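Local coordinates for protein chintase (Rhizomucor miehei, PDB 5YUQ) that hydrolyses the glycosidic bonds of chitin as a family 18 glycoside hydrolase, with its active site lying in a tunnel, at residues A[3-8]-A[175-180]; A[228-233]-A[333-338]; A[27-32]-A[348-353]. All blocks are in the same frame, centred on the assembly; numbering follows the deposited sequence.

Overall arrangement
The three contacts lie in one TIM barrel. Interaction 1 crosses its interior. Interaction 2 packs a helix on the outside of its wall. Interaction 3 joins two aromatic side chains near the C-terminal strand ends, where the active site of family 18 enzymes lies. Strands 175-178 and 228-240 are neighbours, so interactions 1 and 2 meet through the probable hydrogen bond Ile178 N to Val229 O, 2.8 Å. Strand 4-9 lies between strands 24-32 and 346-350, which links interactions 1 and 3. Their centres are about 10 Å apart. The centres of interactions 2 and 3 are about 17 Å apart, yet Val232 N and Met348 O probably bond at 2.8 Å.

Interaction 1: residues A[3-8]-A[175-180]; sequences KLSAYV and AFYIMA
Ser5 and Tyr177 face each other with their CA atoms 9.4 Å apart, so side chains alone bridge the gap between their strands. Strands 4-9 and 175-178 are not neighbours in the wall of the TIM barrel. This contact runs through the barrel interior, and all three touching residues are buried. The CB of Tyr177 points toward strand 4-9. Its CG lies anti to the carbonyl carbon (chi1 -67°), which extends the phenol across the core. The ring ends beside Ser5, with Tyr177 OH 3.4 Å from Ser5 OG. That serine oxygen has a hydrogen-bonding partner in His24, on strand 24-32. Tyr7 comes from two residues further along the first strand. The two tyrosines cross obliquely. Tyr7 CE1 lies 4.2 Å from Tyr177 CD2, an apolar touch. The phenol oxygen of Tyr7 is hydrogen-bonded to Asn103, on strand 101-105, so its place beside the second tyrosine is set from a third strand. Met348 packs against Ser5, Tyr7 and Tyr177 alike, which joins this part of the core to strand 346-350. At the edge of the Tyr177 ring, near its plane, Tyr7 OH sits 3.6 Å from Tyr177 CD2.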
loop_
_atom_site.group_PDB
_atom_site.type_symbol
_atom_site.label_atom_id
_atom_site.label_comp_id
_atom_site.label_asym_id
_atom_site.label_seq_id
_atom_site.Cartn_x
_atom_site.Cartn_y
_atom_site.Cartn_z
ATOM N N LYS A 3 -5.563 0.182 -15.367
ATOM C CA LYS A 3 -4.662 -0.968 -15.387
ATOM C C LYS A 3 -3.440 -0.773 -14.496
ATOM O O LYS A 3 -3.021 -1.697 -13.805
ATOM C CB LYS A 3 -4.234 -1.293 -16.824
ATOM C CG LYS A 3 -5.376 -1.842 -17.696
ATOM C CD LYS A 3 -5.827 -3.202 -17.186
ATOM C CE LYS A 3 -6.926 -3.815 -18.050
ATOM N NZ LYS A 3 -8.292 -3.468 -17.568
ATOM N N LEU A 4 -2.885 0.413 -14.550
ATOM C CA LEU A 4 -1.696 0.730 -13.755
ATOM C C LEU A 4 -1.897 2.030 -13.026
ATOM O O LEU A 4 -1.984 3.036 -13.644
ATOM C CB LEU A 4 -0.457 0.744 -14.702
ATOM C CG LEU A 4 0.863 0.668 -13.981
ATOM C CD1 LEU A 4 1.985 0.609 -15.026
ATOM C CD2 LEU A 4 0.997 1.895 -13.231
ATOM N N SER A 5 -2.001 1.993 -11.682
ATOM C CA SER A 5 -2.206 3.180 -10.866
ATOM C C SER A 5 -0.962 3.436 -10.054
ATOM O O SER A 5 -0.367 2.515 -9.512
ATOM C CB SER A 5 -3.373 2.971 -9.919
ATOM O OG SER A 5 -4.564 2.728 -10.656
ATOM N N ALA A 6 -0.569 4.699 -9.972
ATOM C CA ALA A 6 0.647 5.053 -9.264
ATOM C C ALA A 6 0.319 6.010 -8.137
ATOM O O ALA A 6 -0.257 7.073 -8.373
ATOM C CB ALA A 6 1.625 5.709 -10.227
ATOM N N TYR A 7 0.698 5.645 -6.915
ATOM C CA TYR A 7 0.616 6.589 -5.810
ATOM C C TYR A 7 1.745 7.600 -5.904
ATOM O O TYR A 7 2.890 7.246 -6.180
ATOM C CB TYR A 7 0.699 5.866 -4.468
ATOM C CG TYR A 7 -0.609 5.241 -4.055
ATOM C CD1 TYR A 7 -0.921 3.945 -4.431
ATOM C CD2 TYR A 7 -1.536 5.949 -3.297
ATOM C CE1 TYR A 7 -2.124 3.361 -4.060
ATOM C CE2 TYR A 7 -2.744 5.360 -2.898
ATOM C CZ TYR A 7 -3.031 4.076 -3.300
ATOM O OH TYR A 7 -4.224 3.500 -2.928
ATOM N N VAL A 8 1.404 8.865 -5.691
ATOM C CA VAL A 8 2.403 9.898 -5.472
ATOM C C VAL A 8 2.078 10.500 -4.122
ATOM O O VAL A 8 0.919 10.483 -3.694
ATOM C CB VAL A 8 2.372 10.975 -6.563
ATOM C CG1 VAL A 8 2.703 10.355 -7.911
ATOM C CG2 VAL A 8 1.018 11.687 -6.605
ATOM N N ALA A 175 -12.846 -0.676 -7.423
ATOM C CA ALA A 175 -11.653 -1.508 -7.313
ATOM C C ALA A 175 -11.094 -1.508 -5.918
ATOM O O ALA A 175 -11.246 -0.532 -5.173
ATOM C CB ALA A 175 -10.572 -1.055 -8.307
ATOM N N PHE A 176 -10.430 -2.609 -5.589
ATOM C CA PHE A 176 -9.876 -2.831 -4.268
ATOM C C PHE A 176 -8.384 -3.019 -4.459
ATOM O O PHE A 176 -7.941 -3.998 -5.082
ATOM C CB PHE A 176 -10.493 -4.089 -3.652
ATOM C CG PHE A 176 -11.987 -3.991 -3.431
ATOM C CD1 PHE A 176 -12.870 -4.073 -4.501
ATOM C CD2 PHE A 176 -12.505 -3.822 -2.157
ATOM C CE1 PHE A 176 -14.239 -3.973 -4.307
ATOM C CE2 PHE A 176 -13.878 -3.733 -1.943
ATOM C CZ PHE A 176 -14.753 -3.808 -3.020
ATOM N N TYR A 177 -7.601 -2.072 -3.956
ATOM C CA TYR A 177 -6.156 -2.078 -4.171
ATOM C C TYR A 177 -5.479 -2.806 -3.021
ATOM O O TYR A 177 -5.361 -2.255 -1.933
ATOM C CB TYR A 177 -5.617 -0.644 -4.223
ATOM C CG TYR A 177 -6.061 0.213 -5.401
ATOM C CD1 TYR A 177 -6.967 -0.254 -6.348
ATOM C CD2 TYR A 177 -5.559 1.496 -5.558
ATOM C CE1 TYR A 177 -7.363 0.542 -7.418
ATOM C CE2 TYR A 177 -5.944 2.298 -6.623
ATOM C CZ TYR A 177 -6.836 1.814 -7.548
ATOM O OH TYR A 177 -7.214 2.613 -8.600
ATOM N N ILE A 178 -5.022 -4.034 -3.259
ATOM C CA ILE A 178 -4.426 -4.847 -2.197
ATOM C C ILE A 178 -3.008 -4.404 -1.858
ATOM O O ILE A 178 -2.116 -4.413 -2.709
ATOM C CB ILE A 178 -4.397 -6.335 -2.574
ATOM C CG1 ILE A 178 -5.820 -6.844 -2.816
ATOM C CG2 ILE A 178 -3.748 -7.152 -1.471
ATOM C CD1 ILE A 178 -5.872 -8.265 -3.358
ATOM N N MET A 179 -2.797 -4.038 -0.598
ATOM C CA MET A 179 -1.480 -3.597 -0.161
ATOM C C MET A 179 -0.623 -4.797 0.208
ATOM O O MET A 179 -0.366 -5.067 1.382
ATOM C CB MET A 179 -1.615 -2.604 0.992
ATOM C CG MET A 179 -2.291 -1.312 0.545
ATOM S SD MET A 179 -2.571 -0.132 1.874
ATOM C CE MET A 179 -1.075 -0.353 2.844
ATOM N N ALA A 180 -0.195 -5.528 -0.816
ATOM C CA ALA A 180 0.627 -6.715 -0.623
ATOM C C ALA A 180 2.084 -6.335 -0.443
ATOM O O ALA A 180 2.947 -6.747 -1.208
ATOM C CB ALA A 180 0.476 -7.645 -1.811
#

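Interaction 2: residues A[228-233]-A[333-338]; sequences LVLGVP and QDKVDY
In the outer layer of the TIM barrel, Leu230 and Val232 of strand 228-233 pack against Lys335 of helix 333-338. The helix runs almost exactly antiparallel to the strand, at 174°, with the axes 9.8 Å apart. Leu230 points toward the helix and meets it with one methyl. Its CG is anti to the backbone N (chi1 -180°), and Leu230 CD2 lies 4.0 Å from Lys335 CB. Leu230 CD2 is also 3.9 Å from the carbonyl oxygen Lys335 O. One helical turn on, Leu230 CD2 reaches Tyr338 CD2 at 4.4 Å. These elements form the last beta-alpha-beta crossover of the barrel: strand 228-240, helix 329-341, then the parallel neighbouring strand 346-350. Further strands lie between the first two, consistent with the inserted domain of many family 18 chitinases. Val232 meets the aliphatic part of the lysine, with Val232 CG1 3.8 Å from Lys335 CD. The two side chains slide past each other in opposite directions. The lysine chain bends only at its last torsion (chi4 75°). NZ of this buried lysine forms a salt bridge with Asp327 and a hydrogen bond to Ala195 O. Tyr338 OH is hydrogen-bonded to OD1 of Asn212, on helix 211-220.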
loop_
_atom_site.group_PDB
_atom_site.type_symbol
_atom_site.label_atom_id
_atom_site.label_comp_id
_atom_site.label_asym_id
_atom_site.label_seq_id
_atom_site.Cartn_x
_atom_site.Cartn_y
_atom_site.Cartn_z
ATOM N N LEU A 228 -9.997 -6.584 -8.320
ATOM C CA LEU A 228 -8.837 -6.580 -7.432
ATOM C C LEU A 228 -7.634 -6.027 -8.172
ATOM O O LEU A 228 -7.423 -6.312 -9.351
ATOM C CB LEU A 228 -8.528 -7.982 -6.921
ATOM C CG LEU A 228 -9.606 -8.589 -6.029
ATOM C CD1 LEU A 228 -9.243 -10.021 -5.706
ATOM C CD2 LEU A 228 -9.783 -7.773 -4.740
ATOM N N VAL A 229 -6.849 -5.218 -7.474
ATOM C CA VAL A 229 -5.654 -4.625 -8.041
ATOM C C VAL A 229 -4.507 -5.002 -7.118
ATOM O O VAL A 229 -4.585 -4.796 -5.908
ATOM C CB VAL A 229 -5.817 -3.096 -8.146
ATOM C CG1 VAL A 229 -4.484 -2.421 -8.395
ATOM C CG2 VAL A 229 -6.816 -2.745 -9.255
ATOM N N LEU A 230 -3.461 -5.600 -7.673
ATOM C CA LEU A 230 -2.337 -6.026 -6.845
ATOM C C LEU A 230 -1.357 -4.877 -6.631
ATOM O O LEU A 230 -0.752 -4.383 -7.579
ATOM C CB LEU A 230 -1.603 -7.205 -7.486
ATOM C CG LEU A 230 -0.405 -7.754 -6.709
ATOM C CD1 LEU A 230 -0.835 -8.299 -5.361
ATOM C CD2 LEU A 230 0.325 -8.829 -7.520
ATOM N N GLY A 231 -1.209 -4.442 -5.387
ATOM C CA GLY A 231 -0.256 -3.387 -5.081
ATOM C C GLY A 231 1.142 -3.938 -4.938
ATOM O O GLY A 231 1.328 -5.025 -4.390
ATOM N N VAL A 232 2.122 -3.170 -5.401
ATOM C CA VAL A 232 3.519 -3.576 -5.368
ATOM C C VAL A 232 4.346 -2.406 -4.866
ATOM O O VAL A 232 3.962 -1.251 -5.026
ATOM C CB VAL A 232 4.023 -4.025 -6.774
ATOM C CG1 VAL A 232 3.061 -5.045 -7.382
ATOM C CG2 VAL A 232 4.184 -2.830 -7.710
ATOM N N PRO A 233 5.484 -2.704 -4.234
ATOM C CA PRO A 233 6.338 -1.667 -3.652
ATOM C C PRO A 233 7.487 -1.266 -4.571
ATOM O O PRO A 233 8.019 -2.111 -5.300
ATOM C CB PRO A 233 6.898 -2.365 -2.412
ATOM C CG PRO A 233 7.045 -3.794 -2.857
ATOM C CD PRO A 233 5.881 -4.056 -3.800
ATOM N N GLN A 333 7.953 -8.050 -12.565
ATOM C CA GLN A 333 7.442 -8.752 -13.736
ATOM C C GLN A 333 6.673 -9.993 -13.288
ATOM O O GLN A 333 5.601 -10.289 -13.812
ATOM C CB GLN A 333 8.582 -9.153 -14.679
ATOM C CG GLN A 333 8.090 -9.886 -15.932
ATOM C CD GLN A 333 7.279 -8.995 -16.851
ATOM O OE1 GLN A 333 7.732 -7.929 -17.260
ATOM N NE2 GLN A 333 6.063 -9.431 -17.184
ATOM N N ASP A 334 7.198 -10.706 -12.298
ATOM C CA ASP A 334 6.547 -11.930 -11.847
ATOM C C ASP A 334 5.194 -11.651 -11.208
ATOM O O ASP A 334 4.246 -12.421 -11.373
ATOM C CB ASP A 334 7.463 -12.695 -10.884
ATOM C CG ASP A 334 8.666 -13.272 -11.576
ATOM O OD1 ASP A 334 8.662 -13.377 -12.823
ATOM O OD2 ASP A 334 9.641 -13.620 -10.870
ATOM N N LYS A 335 5.108 -10.536 -10.493
ATOM C CA LYS A 335 3.840 -10.079 -9.934
ATOM C C LYS A 335 2.854 -9.714 -11.036
ATOM O O LYS A 335 1.667 -10.029 -10.935
ATOM C CB LYS A 335 4.080 -8.892 -8.993
ATOM C CG LYS A 335 4.692 -9.297 -7.653
ATOM C CD LYS A 335 5.226 -8.094 -6.891
ATOM C CE LYS A 335 5.596 -8.461 -5.458
ATOM N NZ LYS A 335 6.884 -9.233 -5.348
ATOM N N VAL A 336 3.343 -9.062 -12.089
ATOM C CA VAL A 336 2.483 -8.703 -13.218
ATOM C C VAL A 336 1.979 -9.952 -13.927
ATOM O O VAL A 336 0.792 -10.044 -14.254
ATOM C CB VAL A 336 3.213 -7.784 -14.213
ATOM C CG1 VAL A 336 2.429 -7.667 -15.518
ATOM C CG2 VAL A 336 3.431 -6.411 -13.594
ATOM N N ASP A 337 2.872 -10.920 -14.137
ATOM C CA ASP A 337 2.495 -12.179 -14.775
ATOM C C ASP A 337 1.390 -12.857 -13.968
ATOM O O ASP A 337 0.412 -13.364 -14.524
ATOM C CB ASP A 337 3.703 -13.125 -14.895
ATOM C CG ASP A 337 4.797 -12.591 -15.816
ATOM O OD1 ASP A 337 4.519 -11.756 -16.700
ATOM O OD2 ASP A 337 5.957 -13.028 -15.646
ATOM N N TYR A 338 1.552 -12.853 -12.650
ATOM C CA TYR A 338 0.547 -13.406 -11.761
ATOM C C TYR A 338 -0.786 -12.668 -11.884
ATOM O O TYR A 338 -1.853 -13.287 -11.973
ATOM C CB TYR A 338 1.035 -13.350 -10.309
ATOM C CG TYR A 338 -0.026 -13.805 -9.342
ATOM C CD1 TYR A 338 -0.183 -15.149 -9.039
ATOM C CD2 TYR A 338 -0.888 -12.892 -8.741
ATOM C CE1 TYR A 338 -1.178 -15.579 -8.156
ATOM C CE2 TYR A 338 -1.874 -13.308 -7.863
ATOM C CZ TYR A 338 -2.013 -14.648 -7.576
ATOM O OH TYR A 338 -3.001 -15.051 -6.712
#

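Interaction 3: residues A[27-32]-A[348-353]; sequences YAFAEP and MLWSLE
The Phe29 ring and the six-membered ring of Trp350 lie nearly parallel, with their planes at 20°, but they are slid so far apart that they barely overlap. Their centroids are 5.6 Å apart. One face of the phenyl ring carries Ala28 CB, 3.3 Å above its plane and over its centre. One face of the indole carries Ser351 CB, offset toward the rim. The touching atoms belong to the far ends of both rings. Phe29 CE2 lies 3.5 Å from Trp350 CH2, and Phe29 CZ lies 3.7 Å from Trp350 CZ3. Ala28 CB adds an apolar contact, 4.1 Å from Trp350 CZ3. The indole reaches over because its CG is anti to the backbone N (chi1 -180°). Tyr7, on the strand between these two, also meets the tryptophan ring, with the planes inclined. Beyond the indole, Ser351 OG donates to Glu353 OE1 at 2.8 Å, on the syn side of the carboxylate. This bond holds the serine and the start of the following 3-10 turn together. The peptide bonds before Phe29 and before Ser351 are both cis. Such non-proline cis bonds, one of them after the tryptophan of the last barrel strand, are a hallmark of family 18 chitinases. In relatives that tryptophan forms the floor of the sugar-binding cleft, and Trp350 is probably its counterpart in this tunnel.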
loop_
_atom_site.group_PDB
_atom_site.type_symbol
_atom_site.label_atom_id
_atom_site.label_comp_id
_atom_site.label_asym_id
_atom_site.label_seq_id
_atom_site.Cartn_x
_atom_site.Cartn_y
_atom_site.Cartn_z
ATOM N N TYR A 27 -3.279 10.363 -5.417
ATOM C CA TYR A 27 -2.556 11.395 -4.685
ATOM C C TYR A 27 -2.757 11.208 -3.181
ATOM O O TYR A 27 -3.868 11.318 -2.678
ATOM C CB TYR A 27 -3.040 12.778 -5.129
ATOM C CG TYR A 27 -2.184 13.918 -4.639
ATOM C CD1 TYR A 27 -2.258 14.356 -3.323
ATOM C CD2 TYR A 27 -1.318 14.568 -5.500
ATOM C CE1 TYR A 27 -1.468 15.397 -2.871
ATOM C CE2 TYR A 27 -0.530 15.614 -5.063
ATOM C CZ TYR A 27 -0.617 16.027 -3.752
ATOM O OH TYR A 27 0.182 17.061 -3.321
ATOM N N ALA A 28 -1.663 10.944 -2.468
ATOM C CA ALA A 28 -1.714 10.612 -1.043
ATOM C C ALA A 28 -1.053 11.707 -0.203
ATOM O O ALA A 28 0.013 12.175 -0.581
ATOM C CB ALA A 28 -0.985 9.295 -0.821
ATOM N N PHE A 29 -1.638 12.128 0.924
ATOM C CA PHE A 29 -2.945 11.717 1.434
ATOM C C PHE A 29 -3.711 12.953 1.894
ATOM O O PHE A 29 -3.112 13.926 2.366
ATOM C CB PHE A 29 -2.784 10.854 2.699
ATOM C CG PHE A 29 -2.308 9.449 2.440
ATOM C CD1 PHE A 29 -3.146 8.521 1.829
ATOM C CD2 PHE A 29 -1.043 9.047 2.846
ATOM C CE1 PHE A 29 -2.706 7.227 1.596
ATOM C CE2 PHE A 29 -0.598 7.758 2.618
ATOM C CZ PHE A 29 -1.432 6.846 1.986
ATOM N N ALA A 30 -5.035 12.907 1.797
ATOM C CA ALA A 30 -5.875 13.826 2.552
ATOM C C ALA A 30 -6.240 13.077 3.824
ATOM O O ALA A 30 -6.651 11.920 3.760
ATOM C CB ALA A 30 -7.116 14.184 1.766
ATOM N N GLU A 31 -6.072 13.717 4.978
ATOM C CA GLU A 31 -6.313 13.054 6.259
ATOM C C GLU A 31 -7.554 13.625 6.932
ATOM O O GLU A 31 -7.611 14.815 7.233
ATOM C CB GLU A 31 -5.094 13.224 7.174
ATOM C CG GLU A 31 -3.812 12.606 6.627
ATOM C CD GLU A 31 -2.679 12.604 7.645
ATOM O OE1 GLU A 31 -2.663 13.477 8.538
ATOM O OE2 GLU A 31 -1.811 11.715 7.560
ATOM N N PRO A 32 -8.559 12.775 7.178
ATOM C CA PRO A 32 -9.755 13.280 7.852
ATOM C C PRO A 32 -9.441 13.746 9.266
ATOM O O PRO A 32 -8.766 13.037 10.015
ATOM C CB PRO A 32 -10.689 12.059 7.887
ATOM C CG PRO A 32 -10.193 11.167 6.781
ATOM C CD PRO A 32 -8.697 11.367 6.773
ATOM N N MET A 348 -1.075 -1.645 -8.780
ATOM C CA MET A 348 -0.762 -0.290 -8.361
ATOM C C MET A 348 0.589 -0.318 -7.688
ATOM O O MET A 348 1.060 -1.380 -7.299
ATOM C CB MET A 348 -1.850 0.322 -7.459
ATOM C CG MET A 348 -2.106 -0.383 -6.123
ATOM S SD MET A 348 -0.898 0.082 -4.853
ATOM C CE MET A 348 -1.784 -0.436 -3.382
ATOM N N LEU A 349 1.199 0.848 -7.536
ATOM C CA LEU A 349 2.537 0.912 -6.975
ATOM C C LEU A 349 2.630 1.960 -5.878
ATOM O O LEU A 349 2.015 3.024 -5.971
ATOM C CB LEU A 349 3.567 1.192 -8.074
ATOM C CG LEU A 349 3.481 2.558 -8.760
ATOM C CD1 LEU A 349 4.496 3.518 -8.145
ATOM C CD2 LEU A 349 3.701 2.444 -10.260
ATOM N N TRP A 350 3.400 1.636 -4.844
ATOM C CA TRP A 350 3.757 2.590 -3.801
ATOM C C TRP A 350 5.275 2.698 -3.716
ATOM O O TRP A 350 5.931 1.725 -3.345
ATOM C CB TRP A 350 3.232 2.143 -2.422
ATOM C CG TRP A 350 3.607 3.150 -1.381
ATOM C CD1 TRP A 350 4.817 3.273 -0.743
ATOM C CD2 TRP A 350 2.797 4.222 -0.914
ATOM N NE1 TRP A 350 4.792 4.352 0.106
ATOM C CE2 TRP A 350 3.558 4.950 0.021
ATOM C CE3 TRP A 350 1.485 4.630 -1.179
ATOM C CZ2 TRP A 350 3.053 6.068 0.681
ATOM C CZ3 TRP A 350 0.987 5.736 -0.527
ATOM C CH2 TRP A 350 1.765 6.444 0.390
ATOM N N SER A 351 5.861 3.851 -4.043
ATOM C CA SER A 351 5.199 4.994 -4.658
ATOM C C SER A 351 6.147 5.546 -5.732
ATOM O O SER A 351 7.336 5.203 -5.770
ATOM C CB SER A 351 4.861 6.061 -3.611
ATOM O OG SER A 351 6.021 6.412 -2.869
ATOM N N LEU A 352 5.617 6.401 -6.601
ATOM C CA LEU A 352 6.260 6.713 -7.874
ATOM C C LEU A 352 7.631 7.367 -7.764
ATOM O O LEU A 352 8.508 7.118 -8.595
ATOM C CB LEU A 352 5.317 7.577 -8.721
ATOM C CG LEU A 352 5.736 7.797 -10.169
ATOM C CD1 LEU A 352 5.947 6.467 -10.868
ATOM C CD2 LEU A 352 4.683 8.620 -10.897
ATOM N N GLU A 353 7.831 8.188 -6.740
ATOM C CA GLU A 353 9.077 8.940 -6.642
ATOM C C GLU A 353 10.254 8.034 -6.282
ATOM O O GLU A 353 11.405 8.450 -6.356
ATOM C CB GLU A 353 8.933 10.099 -5.646
ATOM C CG GLU A 353 9.221 9.748 -4.190
ATOM C CD GLU A 353 8.167 8.879 -3.540
ATOM O OE1 GLU A 353 7.081 8.649 -4.128
ATOM O OE2 GLU A 353 8.417 8.423 -2.403
#